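Local atomic coordinates of signal recognition particle 54 kDa protein (Aeropyrum pernix, PDB entry 7EPK), a protein that belongs to the SRP54 family of signal recognition particle proteins, joining a helical bundle and a P-loop GTPase domain to a methionine-rich signal peptide binding domain. Residues 325-337 against 363-377. Residues are numbered along the deposited sequence; the frame is centred on the assembly and turned at random.
Sequences TMRTIYRQLRAMR and LKLGEEKMKRWMAII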
# COMPACT_ATOMS: atom_id res chain seq x y z
N THR A 325 8.01 -27.76 25.17
CA THR A 325 7.71 -26.78 26.25
C THR A 325 6.43 -26.01 25.93
O THR A 325 5.86 -26.23 24.84
CB THR A 325 8.81 -25.73 26.43
OG1 THR A 325 8.78 -24.93 25.24
CG2 THR A 325 10.17 -26.32 26.73
N MET A 326 5.99 -25.13 26.84
CA MET A 326 4.79 -24.28 26.63
C MET A 326 5.06 -23.30 25.48
O MET A 326 4.10 -22.94 24.78
CB MET A 326 4.43 -23.49 27.89
CG MET A 326 3.77 -24.35 28.97
SD MET A 326 2.37 -25.37 28.38
CE MET A 326 1.98 -26.25 29.89
N ARG A 327 6.32 -22.91 25.27
CA ARG A 327 6.72 -21.94 24.21
C ARG A 327 6.72 -22.67 22.87
O ARG A 327 6.29 -22.05 21.87
CB ARG A 327 8.06 -21.29 24.51
CG ARG A 327 7.94 -20.16 25.53
CD ARG A 327 9.25 -19.67 26.12
NE ARG A 327 8.99 -18.54 26.99
CZ ARG A 327 9.93 -17.76 27.49
NH1 ARG A 327 9.59 -16.73 28.24
NH2 ARG A 327 11.21 -18.01 27.25
N THR A 328 7.13 -23.94 22.87
CA THR A 328 7.10 -24.82 21.67
C THR A 328 5.65 -24.98 21.23
O THR A 328 5.36 -24.68 20.07
CB THR A 328 7.72 -26.18 21.96
OG1 THR A 328 9.11 -25.97 22.24
CG2 THR A 328 7.55 -27.17 20.82
N ILE A 329 4.80 -25.41 22.15
CA ILE A 329 3.34 -25.65 21.92
C ILE A 329 2.67 -24.33 21.48
O ILE A 329 1.87 -24.34 20.53
CB ILE A 329 2.66 -26.24 23.18
CG1 ILE A 329 3.29 -27.57 23.58
CG2 ILE A 329 1.16 -26.36 22.96
CD1 ILE A 329 2.60 -28.24 24.74
N TYR A 330 2.99 -23.23 22.15
CA TYR A 330 2.43 -21.91 21.78
C TYR A 330 2.77 -21.57 20.33
O TYR A 330 1.88 -21.07 19.63
CB TYR A 330 2.94 -20.82 22.71
CG TYR A 330 2.28 -19.50 22.45
CD1 TYR A 330 1.09 -19.18 23.06
CD2 TYR A 330 2.82 -18.59 21.56
CE1 TYR A 330 0.47 -17.96 22.84
CE2 TYR A 330 2.21 -17.37 21.33
CZ TYR A 330 1.03 -17.05 21.97
OH TYR A 330 0.43 -15.84 21.76
N ARG A 331 4.02 -21.80 19.91
CA ARG A 331 4.51 -21.48 18.55
C ARG A 331 3.88 -22.47 17.57
O ARG A 331 3.53 -22.05 16.43
CB ARG A 331 6.04 -21.55 18.46
CG ARG A 331 6.76 -20.35 19.06
CD ARG A 331 8.24 -20.34 18.75
NE ARG A 331 8.97 -19.45 19.66
CZ ARG A 331 9.58 -19.83 20.78
NH1 ARG A 331 10.18 -18.93 21.55
NH2 ARG A 331 9.59 -21.11 21.14
N GLN A 332 3.77 -23.73 18.00
CA GLN A 332 3.14 -24.85 17.25
C GLN A 332 1.68 -24.48 16.94
O GLN A 332 1.31 -24.59 15.78
CB GLN A 332 3.23 -26.14 18.06
CG GLN A 332 2.71 -27.36 17.31
CD GLN A 332 2.76 -28.58 18.19
OE1 GLN A 332 3.83 -28.98 18.66
NE2 GLN A 332 1.59 -29.14 18.45
N LEU A 333 0.92 -24.05 17.94
CA LEU A 333 -0.53 -23.72 17.78
C LEU A 333 -0.65 -22.53 16.84
O LEU A 333 -1.39 -22.65 15.83
CB LEU A 333 -1.17 -23.43 19.15
CG LEU A 333 -1.17 -24.60 20.13
CD1 LEU A 333 -1.52 -24.15 21.54
CD2 LEU A 333 -2.09 -25.71 19.67
N ARG A 334 0.05 -21.42 17.13
CA ARG A 334 0.06 -20.21 16.26
C ARG A 334 0.24 -20.66 14.81
O ARG A 334 -0.57 -20.27 13.97
CB ARG A 334 1.17 -19.24 16.63
CG ARG A 334 1.22 -18.00 15.73
CD ARG A 334 2.26 -16.97 16.14
NE ARG A 334 3.04 -16.50 15.00
CZ ARG A 334 3.89 -17.25 14.29
NH1 ARG A 334 4.09 -18.53 14.58
NH2 ARG A 334 4.54 -16.70 13.27
N ALA A 335 1.26 -21.48 14.55
CA ALA A 335 1.63 -22.00 13.21
C ALA A 335 0.45 -22.77 12.60
O ALA A 335 0.07 -22.48 11.45
CB ALA A 335 2.88 -22.85 13.31
N MET A 336 -0.11 -23.72 13.35
CA MET A 336 -1.22 -24.61 12.91
C MET A 336 -2.46 -23.77 12.59
O MET A 336 -3.05 -23.96 11.49
CB MET A 336 -1.56 -25.63 14.00
CG MET A 336 -0.48 -26.65 14.23
SD MET A 336 -0.84 -27.62 15.68
CE MET A 336 -2.05 -28.74 14.99
N ARG A 337 -2.84 -22.87 13.50
CA ARG A 337 -4.01 -21.95 13.33
C ARG A 337 -3.95 -21.28 11.95
O ARG A 337 -4.73 -21.69 11.09
CB ARG A 337 -4.05 -20.95 14.49
CG ARG A 337 -4.56 -21.55 15.79
CD ARG A 337 -4.82 -20.49 16.83
NE ARG A 337 -5.82 -19.55 16.36
CZ ARG A 337 -6.21 -18.47 17.01
NH1 ARG A 337 -5.69 -18.18 18.20
NH2 ARG A 337 -7.13 -17.69 16.48
N LEU A 363 -1.64 -33.32 15.68
CA LEU A 363 -1.88 -32.29 14.62
C LEU A 363 -3.34 -32.35 14.15
O LEU A 363 -3.57 -32.02 12.96
CB LEU A 363 -0.92 -32.51 13.44
CG LEU A 363 0.56 -32.59 13.80
CD1 LEU A 363 1.42 -32.58 12.54
CD2 LEU A 363 0.96 -31.44 14.73
N LYS A 364 -4.27 -32.72 15.04
CA LYS A 364 -5.73 -32.79 14.76
C LYS A 364 -6.50 -32.13 15.92
O LYS A 364 -7.37 -32.77 16.54
CB LYS A 364 -6.14 -34.25 14.52
CG LYS A 364 -7.10 -34.45 13.35
CD LYS A 364 -8.05 -35.62 13.54
CE LYS A 364 -8.10 -36.54 12.34
NZ LYS A 364 -6.82 -37.23 12.11
N LEU A 365 -6.17 -30.87 16.20
CA LEU A 365 -6.89 -30.03 17.19
C LEU A 365 -7.80 -29.12 16.36
O LEU A 365 -7.44 -28.86 15.18
CB LEU A 365 -5.88 -29.23 18.02
CG LEU A 365 -4.89 -29.99 18.90
CD1 LEU A 365 -4.37 -31.26 18.25
CD2 LEU A 365 -3.70 -29.11 19.27
N GLY A 366 -8.93 -28.66 16.91
CA GLY A 366 -9.85 -27.70 16.25
C GLY A 366 -9.19 -26.34 16.08
O GLY A 366 -8.02 -26.20 16.43
N GLU A 367 -9.90 -25.34 15.57
CA GLU A 367 -9.42 -23.94 15.65
C GLU A 367 -9.59 -23.49 17.10
O GLU A 367 -8.60 -23.08 17.73
CB GLU A 367 -10.16 -23.02 14.68
CG GLU A 367 -9.24 -22.03 13.97
CD GLU A 367 -8.77 -20.84 14.79
OE1 GLU A 367 -9.56 -20.33 15.58
OE2 GLU A 367 -7.61 -20.40 14.62
N GLU A 368 -10.81 -23.63 17.63
CA GLU A 368 -11.19 -23.12 18.97
C GLU A 368 -10.27 -23.73 20.02
O GLU A 368 -9.86 -22.97 20.91
CB GLU A 368 -12.66 -23.38 19.29
CG GLU A 368 -13.58 -22.19 18.99
CD GLU A 368 -13.08 -20.84 19.47
OE1 GLU A 368 -12.48 -20.76 20.59
OE2 GLU A 368 -13.28 -19.85 18.71
N LYS A 369 -9.95 -25.03 19.92
CA LYS A 369 -9.17 -25.77 20.96
C LYS A 369 -7.74 -25.21 21.02
O LYS A 369 -7.20 -25.05 22.14
CB LYS A 369 -9.17 -27.28 20.71
CG LYS A 369 -8.43 -28.09 21.78
CD LYS A 369 -8.88 -29.54 21.90
CE LYS A 369 -9.94 -29.79 22.96
NZ LYS A 369 -11.31 -29.77 22.41
N MET A 370 -7.18 -24.88 19.85
CA MET A 370 -5.87 -24.18 19.74
C MET A 370 -6.00 -22.76 20.30
O MET A 370 -5.11 -22.37 21.07
CB MET A 370 -5.39 -24.15 18.29
CG MET A 370 -5.09 -25.54 17.72
SD MET A 370 -4.25 -25.51 16.13
CE MET A 370 -5.01 -26.87 15.24
N LYS A 371 -7.08 -22.04 19.97
CA LYS A 371 -7.29 -20.62 20.38
C LYS A 371 -7.43 -20.53 21.90
O LYS A 371 -7.00 -19.52 22.48
CB LYS A 371 -8.51 -20.00 19.68
CG LYS A 371 -8.69 -18.49 19.85
CD LYS A 371 -9.88 -18.11 20.72
CE LYS A 371 -10.26 -16.64 20.66
NZ LYS A 371 -10.91 -16.28 19.37
N ARG A 372 -8.04 -21.55 22.52
CA ARG A 372 -8.27 -21.58 23.99
C ARG A 372 -6.93 -21.89 24.65
O ARG A 372 -6.57 -21.21 25.64
CB ARG A 372 -9.31 -22.64 24.39
CG ARG A 372 -10.78 -22.29 24.13
CD ARG A 372 -11.73 -23.22 24.88
NE ARG A 372 -11.49 -24.65 24.65
CZ ARG A 372 -12.00 -25.37 23.65
NH1 ARG A 372 -12.80 -24.81 22.75
NH2 ARG A 372 -11.69 -26.65 23.53
N TRP A 373 -6.21 -22.87 24.11
CA TRP A 373 -4.89 -23.31 24.61
C TRP A 373 -3.91 -22.14 24.56
O TRP A 373 -3.13 -22.00 25.52
CB TRP A 373 -4.40 -24.51 23.80
CG TRP A 373 -5.07 -25.77 24.24
CD1 TRP A 373 -6.14 -25.88 25.07
CD2 TRP A 373 -4.71 -27.11 23.86
NE1 TRP A 373 -6.48 -27.19 25.24
CE2 TRP A 373 -5.62 -27.97 24.51
CE3 TRP A 373 -3.72 -27.67 23.04
CZ2 TRP A 373 -5.55 -29.36 24.37
CZ3 TRP A 373 -3.65 -29.05 22.90
CH2 TRP A 373 -4.56 -29.88 23.56
N MET A 374 -3.98 -21.30 23.52
CA MET A 374 -3.09 -20.13 23.38
C MET A 374 -3.43 -19.10 24.47
O MET A 374 -2.50 -18.63 25.15
CB MET A 374 -3.13 -19.53 21.96
CG MET A 374 -2.18 -20.28 20.98
SD MET A 374 -2.23 -19.78 19.21
CE MET A 374 -2.05 -18.01 19.41
N ALA A 375 -4.71 -18.84 24.72
CA ALA A 375 -5.19 -17.91 25.78
C ALA A 375 -4.67 -18.37 27.14
O ALA A 375 -4.20 -17.52 27.92
CB ALA A 375 -6.70 -17.85 25.78
N ILE A 376 -4.80 -19.68 27.39
CA ILE A 376 -4.32 -20.41 28.61
C ILE A 376 -2.84 -20.07 28.83
O ILE A 376 -2.52 -19.59 29.91
CB ILE A 376 -4.51 -21.93 28.46
CG1 ILE A 376 -5.98 -22.36 28.47
CG2 ILE A 376 -3.70 -22.68 29.51
CD1 ILE A 376 -6.57 -22.55 29.84
N ILE A 377 -1.99 -20.36 27.84
CA ILE A 377 -0.51 -20.18 27.92
C ILE A 377 -0.23 -18.70 28.21
O ILE A 377 0.62 -18.39 29.07
CB ILE A 377 0.19 -20.67 26.63
CG1 ILE A 377 -0.01 -22.16 26.39
CG2 ILE A 377 1.67 -20.34 26.66
CD1 ILE A 377 0.37 -22.60 25.02
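L333 is the central knob where helix 326-337 packs against helix 367-377. It drops into a hollow lined by M370, W373, M374 and I377. Its two methyls part there: CD2 lies 3.6 Å from M370 CG, and CD1 sits 3.7 Å from W373 CB. The helices run roughly antiparallel, at 145°, with their axes 9.6 Å apart.

I377 returns the fit as a knob among M326, I329, Y330 and L333. Its CG2 is 3.8 Å from Y330 CD1. The Y330 ring extends across M374, with CG anti to the backbone N (chi1 -174°). Its edge meets the M374 carbonyl oxygen, while M374 SD lies above a ring face, 5.1 Å from the centroid, in a distant Met-aromatic contact. Y330 OH is hydrogen-bonded to E378 OE1, just beyond the segment.

Toward the other end, M336 crosses M370 at about a right angle, its CB against M370 SD. The bend at chi3 (79°) turns M336 CE toward L363, 3.6 Å from L363 CA.

R337 fills the last hollow, among E367, M370, K371 and M374. The aliphatic CB and CG of K371 lie over one guanidinium face. R337 NE donates to the syn side of E367 OE2 at 2.6 Å, tilted from the carboxylate plane; NH2 adds a weak hydrogen bond to the same oxygen.

Both helices belong to the signal peptide binding domain. Their contact joins a methionine-rich apolar seam to one salt bridge near its exposed end, so cohesion probably comes mainly from shape and burial.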